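Local coordinates for protein luciferase-like monooxygenase (Streptomyces bottropensis, PDB 7BIP) that probably acts as a luciferase-like monooxygenase in the biosynthesis of the aromatic polyketide rishirilide, at residues Asn6-Val11 with His48-Tyr53; Thr42-Phe47 with Pro55-Phe60; Met230-Tyr235 with Gly317-Ser322; Ala293-Leu298 with Asp310-Trp315. All coordinates share one frame; numbering follows the deposited sequence.

Contact 1 (Asn6-Val11 with His48-Tyr53); sequences NLFPTV and HEYGGY
Two loops that follow strands 2-6 and 39-42 meet here, and their backbones form a single bridge centred on Thr10 and Tyr50. Gly51 N donates to Pro9 O over 2.7 Å, nearly along the carbonyl axis, while Val11 N reaches Glu49 O at 3.1 Å from above the carbonyl plane. Gly51 has the positive phi (87°) at which a CB would press on the preceding carbonyl oxygen, so glycine suits the turn. The tight part is aromatic. Phe8, its CG anti to the backbone N, brings CZ over one face of the Tyr50 ring, 3.4 Å from Tyr50 CZ, with the two rings crossing obliquely at 52°. On the Tyr53 ring, Val11 CG1 makes a CH-pi contact over the face, 4.0 Å from the centroid, and Pro9 CG packs on Tyr53 CB. A water accepts from Tyr53 N and lies within hydrogen-bonding distance of Val11 O and Glu49 O. Looser is Glu49: its CB brushes Val11 O, but the chain bends at chi2 and leads the carboxylate to a salt bridge with Arg253. Such packing of successive loops beyond the C-terminal ends of parallel strands is characteristic of the TIM barrel of luciferase-like monooxygenases.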
loop_
_atom_site.group_PDB
_atom_site.type_symbol
_atom_site.label_atom_id
_atom_site.label_comp_id
_atom_site.label_asym_id
_atom_site.label_seq_id
_atom_site.Cartn_x
_atom_site.Cartn_y
_atom_site.Cartn_z
ATOM N N ASN A 6 12.072 -14.355 0.366
ATOM C CA ASN A 6 11.447 -13.600 1.436
ATOM C C ASN A 6 12.352 -12.420 1.748
ATOM O O ASN A 6 13.581 -12.561 1.783
ATOM C CB ASN A 6 11.249 -14.482 2.673
ATOM C CG ASN A 6 10.242 -13.911 3.656
ATOM O OD1 ASN A 6 9.856 -12.749 3.568
ATOM N ND2 ASN A 6 9.821 -14.737 4.615
ATOM N N LEU A 7 11.749 -11.256 1.933
ATOM C CA LEU A 7 12.480 -10.011 2.167
ATOM C C LEU A 7 12.064 -9.474 3.537
ATOM O O LEU A 7 11.331 -8.494 3.660
ATOM C CB LEU A 7 12.221 -8.994 1.037
ATOM C CG LEU A 7 12.796 -9.431 -0.314
ATOM C CD1 LEU A 7 12.330 -8.528 -1.466
ATOM C CD2 LEU A 7 14.342 -9.529 -0.268
ATOM N N PHE A 8 12.537 -10.152 4.572
ATOM C CA PHE A 8 12.228 -9.808 5.952
ATOM C C PHE A 8 13.318 -8.866 6.435
ATOM O O PHE A 8 14.466 -9.294 6.589
ATOM C CB PHE A 8 12.202 -11.081 6.792
ATOM C CG PHE A 8 11.657 -10.922 8.193
ATOM C CD1 PHE A 8 10.683 -11.792 8.659
ATOM C CD2 PHE A 8 12.150 -9.963 9.060
ATOM C CE1 PHE A 8 10.181 -11.680 9.946
ATOM C CE2 PHE A 8 11.653 -9.852 10.350
ATOM C CZ PHE A 8 10.670 -10.714 10.787
ATOM N N PRO A 9 13.020 -7.589 6.708
ATOM C CA PRO A 9 14.078 -6.672 7.168
ATOM C C PRO A 9 14.396 -6.874 8.646
ATOM O O PRO A 9 13.505 -6.887 9.495
ATOM C CB PRO A 9 13.477 -5.285 6.912
ATOM C CG PRO A 9 12.013 -5.496 7.017
ATOM C CD PRO A 9 11.730 -6.905 6.525
ATOM N N THR A 10 15.680 -7.045 8.949
ATOM C CA THR A 10 16.183 -7.063 10.322
ATOM C C THR A 10 17.317 -6.050 10.330
ATOM O O THR A 10 18.493 -6.406 10.219
ATOM C CB THR A 10 16.638 -8.461 10.757
ATOM O OG1 THR A 10 17.493 -9.025 9.754
ATOM C CG2 THR A 10 15.451 -9.354 10.927
ATOM N N VAL A 11 16.951 -4.775 10.429
ATOM C CA VAL A 11 17.884 -3.688 10.174
ATOM C C VAL A 11 17.298 -2.419 10.766
ATOM O O VAL A 11 16.077 -2.240 10.801
ATOM C CB VAL A 11 18.157 -3.540 8.655
ATOM C CG1 VAL A 11 16.857 -3.222 7.910
ATOM C CG2 VAL A 11 19.213 -2.482 8.407
ATOM N N HIS A 48 10.359 -2.047 15.690
ATOM C CA HIS A 48 11.650 -2.601 16.068
ATOM C C HIS A 48 12.465 -2.907 14.823
ATOM O O HIS A 48 11.917 -3.089 13.736
ATOM C CB HIS A 48 11.475 -3.876 16.897
ATOM C CG HIS A 48 10.763 -3.656 18.195
ATOM N ND1 HIS A 48 11.370 -3.065 19.282
ATOM C CD2 HIS A 48 9.497 -3.943 18.578
ATOM C CE1 HIS A 48 10.507 -2.997 20.281
ATOM N NE2 HIS A 48 9.364 -3.524 19.881
ATOM N N GLU A 49 13.787 -2.981 14.995
ATOM C CA GLU A 49 14.633 -3.400 13.880
ATOM C C GLU A 49 14.209 -4.759 13.337
ATOM O O GLU A 49 14.365 -5.024 12.135
ATOM C CB GLU A 49 16.100 -3.415 14.314
ATOM C CG GLU A 49 16.658 -2.025 14.543
ATOM C CD GLU A 49 17.630 -1.955 15.705
ATOM O OE1 GLU A 49 18.582 -2.766 15.748
ATOM O OE2 GLU A 49 17.431 -1.089 16.583
ATOM N N TYR A 50 13.663 -5.626 14.192
ATOM C CA TYR A 50 13.067 -6.880 13.748
ATOM C C TYR A 50 11.769 -6.632 12.980
ATOM O O TYR A 50 10.690 -6.536 13.575
ATOM C CB TYR A 50 12.816 -7.801 14.952
ATOM C CG TYR A 50 12.285 -9.177 14.610
ATOM C CD1 TYR A 50 13.127 -10.174 14.129
ATOM C CD2 TYR A 50 10.936 -9.479 14.775
ATOM C CE1 TYR A 50 12.632 -11.439 13.825
ATOM C CE2 TYR A 50 10.436 -10.732 14.474
ATOM C CZ TYR A 50 11.285 -11.708 14.003
ATOM O OH TYR A 50 10.776 -12.949 13.703
ATOM N N GLY A 51 11.865 -6.506 11.656
ATOM C CA GLY A 51 10.704 -6.399 10.798
ATOM C C GLY A 51 10.160 -5.001 10.594
ATOM O O GLY A 51 9.317 -4.810 9.705
ATOM N N GLY A 52 10.616 -4.016 11.373
ATOM C CA GLY A 52 9.899 -2.748 11.483
ATOM C C GLY A 52 9.981 -1.840 10.271
ATOM O O GLY A 52 9.171 -0.911 10.164
ATOM N N TYR A 53 10.943 -2.064 9.368
ATOM C CA TYR A 53 10.910 -1.367 8.082
ATOM C C TYR A 53 9.715 -1.771 7.241
ATOM O O TYR A 53 9.468 -1.139 6.209
ATOM C CB TYR A 53 12.173 -1.627 7.262
ATOM C CG TYR A 53 13.366 -0.776 7.627
ATOM C CD1 TYR A 53 13.442 -0.130 8.863
ATOM C CD2 TYR A 53 14.429 -0.624 6.751
ATOM C CE1 TYR A 53 14.543 0.642 9.202
ATOM C CE2 TYR A 53 15.538 0.153 7.085
ATOM C CZ TYR A 53 15.592 0.775 8.314
ATOM O OH TYR A 53 16.690 1.544 8.650
HETATM O O HOH W 1 13.568 -3.431 10.011
#

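Contact 2 (Thr42-Phe47 with Pro55-Phe60); sequences TVEHYF and PDPVTF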
loop_
_atom_site.group_PDB
_atom_site.type_symbol
_atom_site.label_atom_id
_atom_site.label_comp_id
_atom_site.label_asym_id
_atom_site.label_seq_id
_atom_site.Cartn_x
_atom_site.Cartn_y
_atom_site.Cartn_z
ATOM N N THR A 42 7.031 -10.718 1.726
ATOM C CA THR A 42 7.540 -9.879 2.803
ATOM C C THR A 42 6.547 -9.906 3.956
ATOM O O THR A 42 5.503 -10.563 3.888
ATOM C CB THR A 42 7.844 -8.450 2.323
ATOM O OG1 THR A 42 8.661 -7.798 3.307
ATOM C CG2 THR A 42 6.561 -7.647 2.125
ATOM N N VAL A 43 6.868 -9.156 5.012
ATOM C CA VAL A 43 6.275 -9.350 6.330
ATOM C C VAL A 43 5.590 -8.066 6.801
ATOM O O VAL A 43 5.675 -7.018 6.165
ATOM C CB VAL A 43 7.332 -9.791 7.355
ATOM C CG1 VAL A 43 8.162 -10.920 6.776
ATOM C CG2 VAL A 43 8.217 -8.605 7.717
ATOM N N GLU A 44 4.899 -8.167 7.941
ATOM C CA GLU A 44 4.312 -7.012 8.623
ATOM C C GLU A 44 4.816 -6.985 10.060
ATOM O O GLU A 44 4.573 -7.930 10.819
ATOM C CB GLU A 44 2.779 -7.063 8.621
ATOM C CG GLU A 44 2.135 -5.843 9.295
ATOM C CD GLU A 44 0.618 -5.864 9.251
ATOM O OE1 GLU A 44 0.056 -6.717 8.530
ATOM O OE2 GLU A 44 -0.016 -5.031 9.944
ATOM N N HIS A 45 5.499 -5.900 10.436
ATOM C CA HIS A 45 5.957 -5.706 11.812
ATOM C C HIS A 45 6.100 -4.216 12.092
ATOM O O HIS A 45 6.276 -3.412 11.176
ATOM C CB HIS A 45 7.294 -6.393 12.078
ATOM C CG HIS A 45 7.160 -7.812 12.514
ATOM N ND1 HIS A 45 6.427 -8.182 13.621
ATOM C CD2 HIS A 45 7.639 -8.958 11.977
ATOM C CE1 HIS A 45 6.475 -9.494 13.758
ATOM N NE2 HIS A 45 7.196 -9.990 12.769
ATOM N N TYR A 46 6.060 -3.857 13.383
ATOM C CA TYR A 46 6.091 -2.457 13.798
ATOM C C TYR A 46 7.176 -2.191 14.837
ATOM O O TYR A 46 7.392 -3.002 15.744
ATOM C CB TYR A 46 4.737 -2.019 14.380
ATOM C CG TYR A 46 3.588 -2.229 13.432
ATOM C CD1 TYR A 46 3.123 -1.194 12.627
ATOM C CD2 TYR A 46 2.972 -3.471 13.331
ATOM C CE1 TYR A 46 2.058 -1.396 11.745
ATOM C CE2 TYR A 46 1.915 -3.683 12.466
ATOM C CZ TYR A 46 1.465 -2.644 11.674
ATOM O OH TYR A 46 0.412 -2.871 10.815
ATOM N N PHE A 47 7.854 -1.047 14.680
ATOM C CA PHE A 47 8.610 -0.327 15.715
ATOM C C PHE A 47 10.047 -0.783 15.947
ATOM O O PHE A 47 10.872 0.015 16.396
ATOM C CB PHE A 47 7.910 -0.373 17.082
ATOM C CG PHE A 47 6.460 -0.032 17.042
ATOM C CD1 PHE A 47 5.990 1.027 16.281
ATOM C CD2 PHE A 47 5.560 -0.781 17.773
ATOM C CE1 PHE A 47 4.649 1.324 16.245
ATOM C CE2 PHE A 47 4.225 -0.484 17.753
ATOM C CZ PHE A 47 3.761 0.572 16.985
ATOM N N PRO A 55 6.010 -2.059 8.072
ATOM C CA PRO A 55 4.707 -2.015 8.766
ATOM C C PRO A 55 3.527 -2.317 7.854
ATOM O O PRO A 55 2.435 -2.589 8.370
ATOM C CB PRO A 55 4.641 -0.573 9.297
ATOM C CG PRO A 55 5.514 0.219 8.353
ATOM C CD PRO A 55 6.627 -0.723 7.951
ATOM N N ASP A 56 3.717 -2.309 6.536
ATOM C CA ASP A 56 2.620 -2.540 5.591
ATOM C C ASP A 56 3.164 -3.300 4.385
ATOM O O ASP A 56 3.651 -2.697 3.421
ATOM C CB ASP A 56 1.981 -1.221 5.155
ATOM C CG ASP A 56 0.647 -1.411 4.487
ATOM O OD1 ASP A 56 -0.353 -1.636 5.196
ATOM O OD2 ASP A 56 0.594 -1.323 3.251
ATOM N N PRO A 57 3.101 -4.636 4.414
ATOM C CA PRO A 57 3.654 -5.419 3.298
ATOM C C PRO A 57 2.992 -5.116 1.969
ATOM O O PRO A 57 3.657 -5.195 0.930
ATOM C CB PRO A 57 3.399 -6.873 3.731
ATOM C CG PRO A 57 2.284 -6.773 4.738
ATOM C CD PRO A 57 2.566 -5.502 5.474
ATOM N N VAL A 58 1.703 -4.770 1.973
ATOM C CA VAL A 58 1.016 -4.484 0.716
ATOM C C VAL A 58 1.683 -3.320 -0.012
ATOM O O VAL A 58 1.744 -3.305 -1.244
ATOM C CB VAL A 58 -0.478 -4.215 0.982
ATOM C CG1 VAL A 58 -1.175 -3.629 -0.255
ATOM C CG2 VAL A 58 -1.150 -5.492 1.431
ATOM N N THR A 59 2.179 -2.314 0.735
ATOM C CA THR A 59 2.801 -1.155 0.092
ATOM C C THR A 59 4.068 -1.560 -0.649
ATOM O O THR A 59 4.277 -1.159 -1.803
ATOM C CB THR A 59 3.114 -0.068 1.133
ATOM O OG1 THR A 59 1.889 0.395 1.717
ATOM C CG2 THR A 59 3.829 1.129 0.491
ATOM N N PHE A 60 4.905 -2.396 -0.022
ATOM C CA PHE A 60 6.071 -2.903 -0.736
ATOM C C PHE A 60 5.664 -3.806 -1.897
ATOM O O PHE A 60 6.224 -3.715 -2.999
ATOM C CB PHE A 60 7.005 -3.670 0.201
ATOM C CG PHE A 60 8.123 -4.342 -0.536
ATOM C CD1 PHE A 60 9.220 -3.601 -0.945
ATOM C CD2 PHE A 60 8.049 -5.685 -0.881
ATOM C CE1 PHE A 60 10.256 -4.184 -1.668
ATOM C CE2 PHE A 60 9.085 -6.289 -1.604
ATOM C CZ PHE A 60 10.192 -5.530 -1.995
#
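No hydrogen bond joins residues 42-47 to 55-60; the contact rests on van der Waals packing and one CA-H...O contact. Among the apolar contacts, Pro57 CB lies 3.6 Å from Thr42 CG2, and Pro57 CD 3.5 Å from Glu44 CB. Thr42 CG2 also touches Phe60 CD2, while Thr42 OG1 turns to the carbonyl of Leu7. Pro55 sets its CA over one face of the Tyr46 ring and its CB 3.7 Å from Tyr46 CE1; its CA-H points at His45 O. Polar bonds fix Glu44 and Tyr46: Tyr46 OH donates to the anti lone pair of Glu44 OE2 over a very short 2.4 Å, Glu44 OE1 accepts from Leu79 N, and Lys87 of the second subunit adds a weak bond to Tyr46 OH and a long, weak ion pair with Glu44 OE2. An alanine at Glu44 removes the carboxylate and CG, with its contact to Pro55 O, and would probably leave the Tyr46 hydroxyl less firmly placed. Asp56 OD2 takes Thr59 OG1 at 2.6 Å and, weakly, Thr59 N. Proline suits the first turn, where its missing N-H costs no helical bond. This aspartate N-cap opens helix 57-67 at the end of a beta-alpha loop of the TIM barrel.

Contact 3 (Met230-Tyr235 with Gly317-Ser322); sequences MSYNCY and GDFTIS. With EDO (1,2-ethanediol), chain I.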
loop_
_atom_site.group_PDB
_atom_site.type_symbol
_atom_site.label_atom_id
_atom_site.label_comp_id
_atom_site.label_asym_id
_atom_site.label_seq_id
_atom_site.Cartn_x
_atom_site.Cartn_y
_atom_site.Cartn_z
ATOM N N MET A 230 6.808 -22.453 3.884
ATOM C CA MET A 230 7.732 -22.330 5.005
ATOM C C MET A 230 8.871 -21.421 4.574
ATOM O O MET A 230 9.293 -21.473 3.419
ATOM C CB MET A 230 8.312 -23.683 5.446
ATOM C CG MET A 230 7.267 -24.760 5.727
ATOM S SD MET A 230 8.053 -26.254 6.345
ATOM C CE MET A 230 6.894 -27.502 5.786
ATOM N N SER A 231 9.372 -20.601 5.495
ATOM C CA SER A 231 10.498 -19.713 5.212
ATOM C C SER A 231 11.766 -20.249 5.857
ATOM O O SER A 231 11.730 -20.778 6.971
ATOM C CB SER A 231 10.237 -18.285 5.700
ATOM O OG SER A 231 9.283 -17.636 4.873
ATOM N N TYR A 232 12.888 -20.114 5.144
ATOM C CA TYR A 232 14.197 -20.512 5.651
ATOM C C TYR A 232 15.194 -19.402 5.372
ATOM O O TYR A 232 15.254 -18.908 4.246
ATOM C CB TYR A 232 14.710 -21.781 4.970
ATOM C CG TYR A 232 14.026 -23.079 5.331
ATOM C CD1 TYR A 232 14.485 -23.865 6.382
ATOM C CD2 TYR A 232 12.957 -23.545 4.577
ATOM C CE1 TYR A 232 13.876 -25.074 6.691
ATOM C CE2 TYR A 232 12.339 -24.742 4.881
ATOM C CZ TYR A 232 12.808 -25.502 5.931
ATOM O OH TYR A 232 12.187 -26.682 6.226
ATOM N N ASN A 233 16.004 -19.045 6.368
ATOM C CA ASN A 233 17.143 -18.177 6.096
ATOM C C ASN A 233 18.070 -18.846 5.087
ATOM O O ASN A 233 18.332 -20.050 5.158
ATOM C CB ASN A 233 17.890 -17.854 7.388
ATOM C CG ASN A 233 17.075 -16.980 8.316
ATOM O OD1 ASN A 233 16.259 -16.177 7.864
ATOM N ND2 ASN A 233 17.281 -17.137 9.619
ATOM N N CYS A 234 18.536 -18.070 4.108
ATOM C CA CYS A 234 19.263 -18.679 3.002
ATOM C C CYS A 234 20.452 -17.811 2.629
ATOM O O CYS A 234 20.298 -16.607 2.397
ATOM C CB CYS A 234 18.336 -18.882 1.793
ATOM S SG CYS A 234 19.168 -19.608 0.390
ATOM N N TYR A 235 21.632 -18.426 2.575
ATOM C CA TYR A 235 22.842 -17.732 2.146
ATOM C C TYR A 235 23.714 -18.739 1.417
ATOM O O TYR A 235 24.055 -19.782 1.986
ATOM C CB TYR A 235 23.589 -17.123 3.350
ATOM C CG TYR A 235 24.713 -16.196 2.953
ATOM C CD1 TYR A 235 24.560 -14.823 3.040
ATOM C CD2 TYR A 235 25.916 -16.692 2.477
ATOM C CE1 TYR A 235 25.588 -13.966 2.669
ATOM C CE2 TYR A 235 26.937 -15.856 2.101
ATOM C CZ TYR A 235 26.766 -14.491 2.198
ATOM O OH TYR A 235 27.779 -13.636 1.827
ATOM N N GLY A 317 7.536 -33.688 2.118
ATOM C CA GLY A 317 6.875 -33.713 0.833
ATOM C C GLY A 317 7.173 -32.451 0.049
ATOM O O GLY A 317 8.043 -31.649 0.404
ATOM N N ASP A 318 6.431 -32.270 -1.039
ATOM C CA ASP A 318 6.619 -31.095 -1.884
ATOM C C ASP A 318 5.831 -29.906 -1.345
ATOM O O ASP A 318 4.647 -30.033 -1.023
ATOM C CB ASP A 318 6.191 -31.406 -3.313
ATOM C CG ASP A 318 7.247 -32.156 -4.076
ATOM O OD1 ASP A 318 8.361 -31.616 -4.224
ATOM O OD2 ASP A 318 6.970 -33.291 -4.515
ATOM N N PHE A 319 6.479 -28.747 -1.249
ATOM C CA PHE A 319 5.809 -27.543 -0.754
ATOM C C PHE A 319 6.570 -26.327 -1.277
ATOM O O PHE A 319 7.464 -26.451 -2.122
ATOM C CB PHE A 319 5.688 -27.570 0.778
ATOM C CG PHE A 319 7.011 -27.507 1.509
ATOM C CD1 PHE A 319 7.461 -26.310 2.048
ATOM C CD2 PHE A 319 7.793 -28.641 1.666
ATOM C CE1 PHE A 319 8.672 -26.243 2.717
ATOM C CE2 PHE A 319 9.009 -28.580 2.339
ATOM C CZ PHE A 319 9.448 -27.371 2.867
ATOM N N THR A 320 6.184 -25.144 -0.803
ATOM C CA THR A 320 6.734 -23.871 -1.255
ATOM C C THR A 320 7.660 -23.302 -0.184
ATOM O O THR A 320 7.223 -23.046 0.945
ATOM C CB THR A 320 5.604 -22.894 -1.571
ATOM O OG1 THR A 320 4.779 -23.446 -2.611
ATOM C CG2 THR A 320 6.164 -21.558 -2.023
ATOM N N ILE A 321 8.932 -23.102 -0.538
ATOM C CA ILE A 321 9.919 -22.523 0.373
ATOM C C ILE A 321 10.149 -21.072 -0.022
ATOM O O ILE A 321 10.311 -20.770 -1.212
ATOM C CB ILE A 321 11.246 -23.299 0.333
ATOM C CG1 ILE A 321 11.137 -24.605 1.131
ATOM C CG2 ILE A 321 12.396 -22.424 0.879
ATOM C CD1 ILE A 321 12.372 -25.514 1.059
ATOM N N SER A 322 10.171 -20.182 0.969
ATOM C CA SER A 322 10.623 -18.807 0.780
ATOM C C SER A 322 12.031 -18.691 1.343
ATOM O O SER A 322 12.254 -18.969 2.528
ATOM C CB SER A 322 9.701 -17.791 1.463
ATOM O OG SER A 322 8.364 -17.933 1.032
HETATM C C1 EDO I . 13.663 -14.272 11.098
HETATM O O1 EDO I . 14.382 -13.371 10.250
HETATM C C2 EDO I . 12.661 -15.052 10.256
HETATM O O2 EDO I . 13.313 -16.179 9.659
#
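Strands 228-236 and 320-324 run parallel, their short segments inclined at 39° and in register at Met230 with Ile321 and Ser231 with Ser322. They are neighbouring staves of a TIM barrel, joined by a regular ladder: Met230 N donates to Thr320 O, Ser322 N to Met230 O at 2.9 Å, and Tyr232 N to Ser322 O nearly along the carbonyl axis. Met230 and Ile321 point to one face of the sheet, where helix 302-316 packs, and Ser231 and Ser322 to the other. The serines, small and polar, suit that other face, where Ser322 OG is hydrogen-bonded to His39 and Lys41, the latter recorded as a calcium-binding residue although no calcium is bound there in this chain. Asn233 OD1 accepts a weak hydrogen bond from a bound ethanediol, probably from the crystallisation liquor. On the helix-covered face the Tyr232 ring lies obliquely to Ile321, with Tyr232 CE2 3.9 Å from Ile321 CD1. Phe319 takes the crowded first torsion (chi1 66°), with CG between the backbone N and the carbonyl carbon. An alanine at Phe319 takes away the ring that Met230 CE and SD touch, and would probably loosen the packing of Met230 and of Ile312. Met230, extended beyond CG, runs across that ring at about a right angle; a long, flexible thioether suits such a flat partner. Its CE lies over the face, 3.8 Å from the centroid, its SD sits obliquely at 4.3 Å, a Met-aromatic contact, and Met230 CG is 3.6 Å from Phe319 CE1.

Contact 4 (Ala293-Leu298 with Asp310-Trp315); sequences AERKAL and DDIRGW
Arg295 crosses the indole of Trp315 at about a right angle and then bends, so that its stem packs on the ring while its head turns to Asp311. The stem makes the apolar part of the contact: Arg295 CB lies 3.7 Å from Trp315 CZ3 and 3.9 Å from Ile312 CG1. With CG beside the backbone N and a bend at chi2, the chain passes the indole and brings the guanidinium alongside the carboxylate, their planes 38° apart. Arg295 NE donates to the anti lone pair of Asp311 OD2 over 2.8 Å at an almost straight 164°, the oxygen lying close to the guanidinium plane; Arg295 NH1 adds a weak bond to the same oxygen at 3.2 Å. Arginine suits the place because its aliphatic stem packs on Trp315 and Ile312 while its guanidinium makes the salt bridge, and its NH2 binds Val292 O. The backbone beneath it is a Schellman motif: Arg295 leaves helix 287-293 with positive phi (61°), two bonds run back into the last turn, and the chain turns toward strand 298-300. Helix 302-316, which supplies Asp311, Ile312 and Trp315, follows that strand on the outer layer of the TIM barrel. Toward the sheet, Leu298 CD2 and Ile312 CD1 meet tip to tip at 3.8 Å, two branched aliphatics suited to this buried place. At the outer end Glu294 O lies at the edge of the Trp315 ring, and Lys296 NZ makes a salt bridge to Glu294 OE2 at 2.7 Å.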
loop_
_atom_site.group_PDB
_atom_site.type_symbol
_atom_site.label_atom_id
_atom_site.label_comp_id
_atom_site.label_asym_id
_atom_site.label_seq_id
_atom_site.Cartn_x
_atom_site.Cartn_y
_atom_site.Cartn_z
ATOM N N ALA A 293 22.861 -28.235 10.494
ATOM C CA ALA A 293 22.839 -29.695 10.438
ATOM C C ALA A 293 21.423 -30.235 10.570
ATOM O O ALA A 293 21.103 -31.290 10.007
ATOM C CB ALA A 293 23.724 -30.270 11.538
ATOM N N GLU A 294 20.568 -29.531 11.302
ATOM C CA GLU A 294 19.180 -29.938 11.491
ATOM C C GLU A 294 18.267 -29.436 10.388
ATOM O O GLU A 294 17.053 -29.662 10.463
ATOM C CB GLU A 294 18.666 -29.444 12.847
ATOM C CG GLU A 294 19.311 -30.134 14.037
ATOM C CD GLU A 294 18.870 -29.558 15.368
ATOM O OE1 GLU A 294 19.288 -30.100 16.409
ATOM O OE2 GLU A 294 18.105 -28.568 15.377
ATOM N N ARG A 295 18.822 -28.754 9.384
ATOM C CA ARG A 295 18.058 -28.206 8.262
ATOM C C ARG A 295 17.030 -27.184 8.742
ATOM O O ARG A 295 15.898 -27.134 8.261
ATOM C CB ARG A 295 17.404 -29.320 7.442
ATOM C CG ARG A 295 18.369 -30.009 6.464
ATOM C CD ARG A 295 19.286 -31.022 7.128
ATOM N NE ARG A 295 20.150 -31.635 6.123
ATOM C CZ ARG A 295 21.358 -31.189 5.793
ATOM N NH1 ARG A 295 22.049 -31.804 4.846
ATOM N NH2 ARG A 295 21.877 -30.136 6.417
ATOM N N LYS A 296 17.440 -26.345 9.693
ATOM C CA LYS A 296 16.635 -25.217 10.133
ATOM C C LYS A 296 17.018 -23.925 9.431
ATOM O O LYS A 296 16.361 -22.899 9.642
ATOM C CB LYS A 296 16.750 -25.047 11.649
ATOM C CG LYS A 296 16.066 -26.163 12.425
ATOM C CD LYS A 296 16.276 -25.999 13.915
ATOM C CE LYS A 296 15.161 -26.656 14.706
ATOM N NZ LYS A 296 15.474 -28.076 15.024
ATOM N N ALA A 297 18.050 -23.966 8.594
ATOM C CA ALA A 297 18.531 -22.837 7.810
ATOM C C ALA A 297 19.261 -23.410 6.609
ATOM O O ALA A 297 19.912 -24.453 6.713
ATOM C CB ALA A 297 19.469 -21.940 8.622
ATOM N N LEU A 298 19.156 -22.723 5.474
ATOM C CA LEU A 298 19.707 -23.203 4.205
ATOM C C LEU A 298 20.929 -22.348 3.886
ATOM O O LEU A 298 20.879 -21.435 3.057
ATOM C CB LEU A 298 18.654 -23.135 3.078
ATOM C CG LEU A 298 17.420 -24.006 3.295
ATOM C CD1 LEU A 298 16.454 -23.867 2.139
ATOM C CD2 LEU A 298 17.871 -25.456 3.429
ATOM N N ASP A 310 16.935 -31.772 -0.334
ATOM C CA ASP A 310 16.494 -33.150 -0.545
ATOM C C ASP A 310 16.072 -33.811 0.765
ATOM O O ASP A 310 15.114 -34.595 0.788
ATOM C CB ASP A 310 17.594 -33.959 -1.235
ATOM C CG ASP A 310 17.848 -33.498 -2.665
ATOM O OD1 ASP A 310 17.040 -32.708 -3.197
ATOM O OD2 ASP A 310 18.854 -33.927 -3.262
ATOM N N ASP A 311 16.770 -33.510 1.865
ATOM C CA ASP A 311 16.358 -34.023 3.171
ATOM C C ASP A 311 14.994 -33.470 3.562
ATOM O O ASP A 311 14.109 -34.217 4.002
ATOM C CB ASP A 311 17.391 -33.659 4.239
ATOM C CG ASP A 311 18.707 -34.389 4.065
ATOM O OD1 ASP A 311 18.756 -35.381 3.300
ATOM O OD2 ASP A 311 19.696 -33.975 4.713
ATOM N N ILE A 312 14.818 -32.157 3.408
ATOM C CA ILE A 312 13.568 -31.495 3.780
ATOM C C ILE A 312 12.410 -32.059 2.969
ATOM O O ILE A 312 11.329 -32.346 3.508
ATOM C CB ILE A 312 13.714 -29.968 3.599
ATOM C CG1 ILE A 312 14.615 -29.386 4.698
ATOM C CG2 ILE A 312 12.353 -29.279 3.602
ATOM C CD1 ILE A 312 15.217 -28.045 4.346
ATOM N N ARG A 313 12.617 -32.236 1.661
ATOM C CA ARG A 313 11.580 -32.813 0.812
ATOM C C ARG A 313 11.231 -34.227 1.263
ATOM O O ARG A 313 10.060 -34.622 1.247
ATOM C CB ARG A 313 12.046 -32.792 -0.646
ATOM C CG ARG A 313 10.976 -33.122 -1.679
ATOM C CD ARG A 313 11.567 -33.172 -3.074
ATOM N NE ARG A 313 10.547 -33.457 -4.078
ATOM C CZ ARG A 313 10.322 -34.664 -4.590
ATOM N NH1 ARG A 313 11.043 -35.704 -4.190
ATOM N NH2 ARG A 313 9.368 -34.834 -5.497
ATOM N N GLY A 314 12.234 -34.997 1.686
ATOM C CA GLY A 314 11.965 -36.332 2.197
ATOM C C GLY A 314 11.129 -36.332 3.463
ATOM O O GLY A 314 10.310 -37.232 3.668
ATOM N N TRP A 315 11.312 -35.324 4.323
ATOM C CA TRP A 315 10.528 -35.261 5.553
ATOM C C TRP A 315 9.117 -34.739 5.313
ATOM O O TRP A 315 8.157 -35.245 5.904
ATOM C CB TRP A 315 11.201 -34.356 6.587
ATOM C CG TRP A 315 12.574 -34.752 6.983
ATOM C CD1 TRP A 315 13.110 -36.007 6.971
ATOM C CD2 TRP A 315 13.600 -33.877 7.462
ATOM N NE1 TRP A 315 14.413 -35.966 7.410
ATOM C CE2 TRP A 315 14.739 -34.668 7.714
ATOM C CE3 TRP A 315 13.670 -32.498 7.693
ATOM C CZ2 TRP A 315 15.934 -34.126 8.196
ATOM C CZ3 TRP A 315 14.853 -31.960 8.175
ATOM C CH2 TRP A 315 15.970 -32.772 8.419
#

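Contacts 1 and 2 come first along the chain, their segments alternating, and lie with centres 9 Å apart on the loops after strands 2-6 and 39-42; they touch through Leu7 with Thr42 and Phe8 with Val43, and both reach the second subunit. Contacts 3 and 4 follow in the C-terminal half of the chain, also 9 Å apart. Residues 293-298 and 310-315 fall within the chain between the two strands of contact 3, and helix 302-316 leads into strand 320-324. The centres of contacts 1 and 3 are 18 Å apart, yet Asn6 CB packs on Ser322 CB. Strand 2-6 pairs with both 39-42 and 320-324, so the first and last strands close the barrel between the two groups.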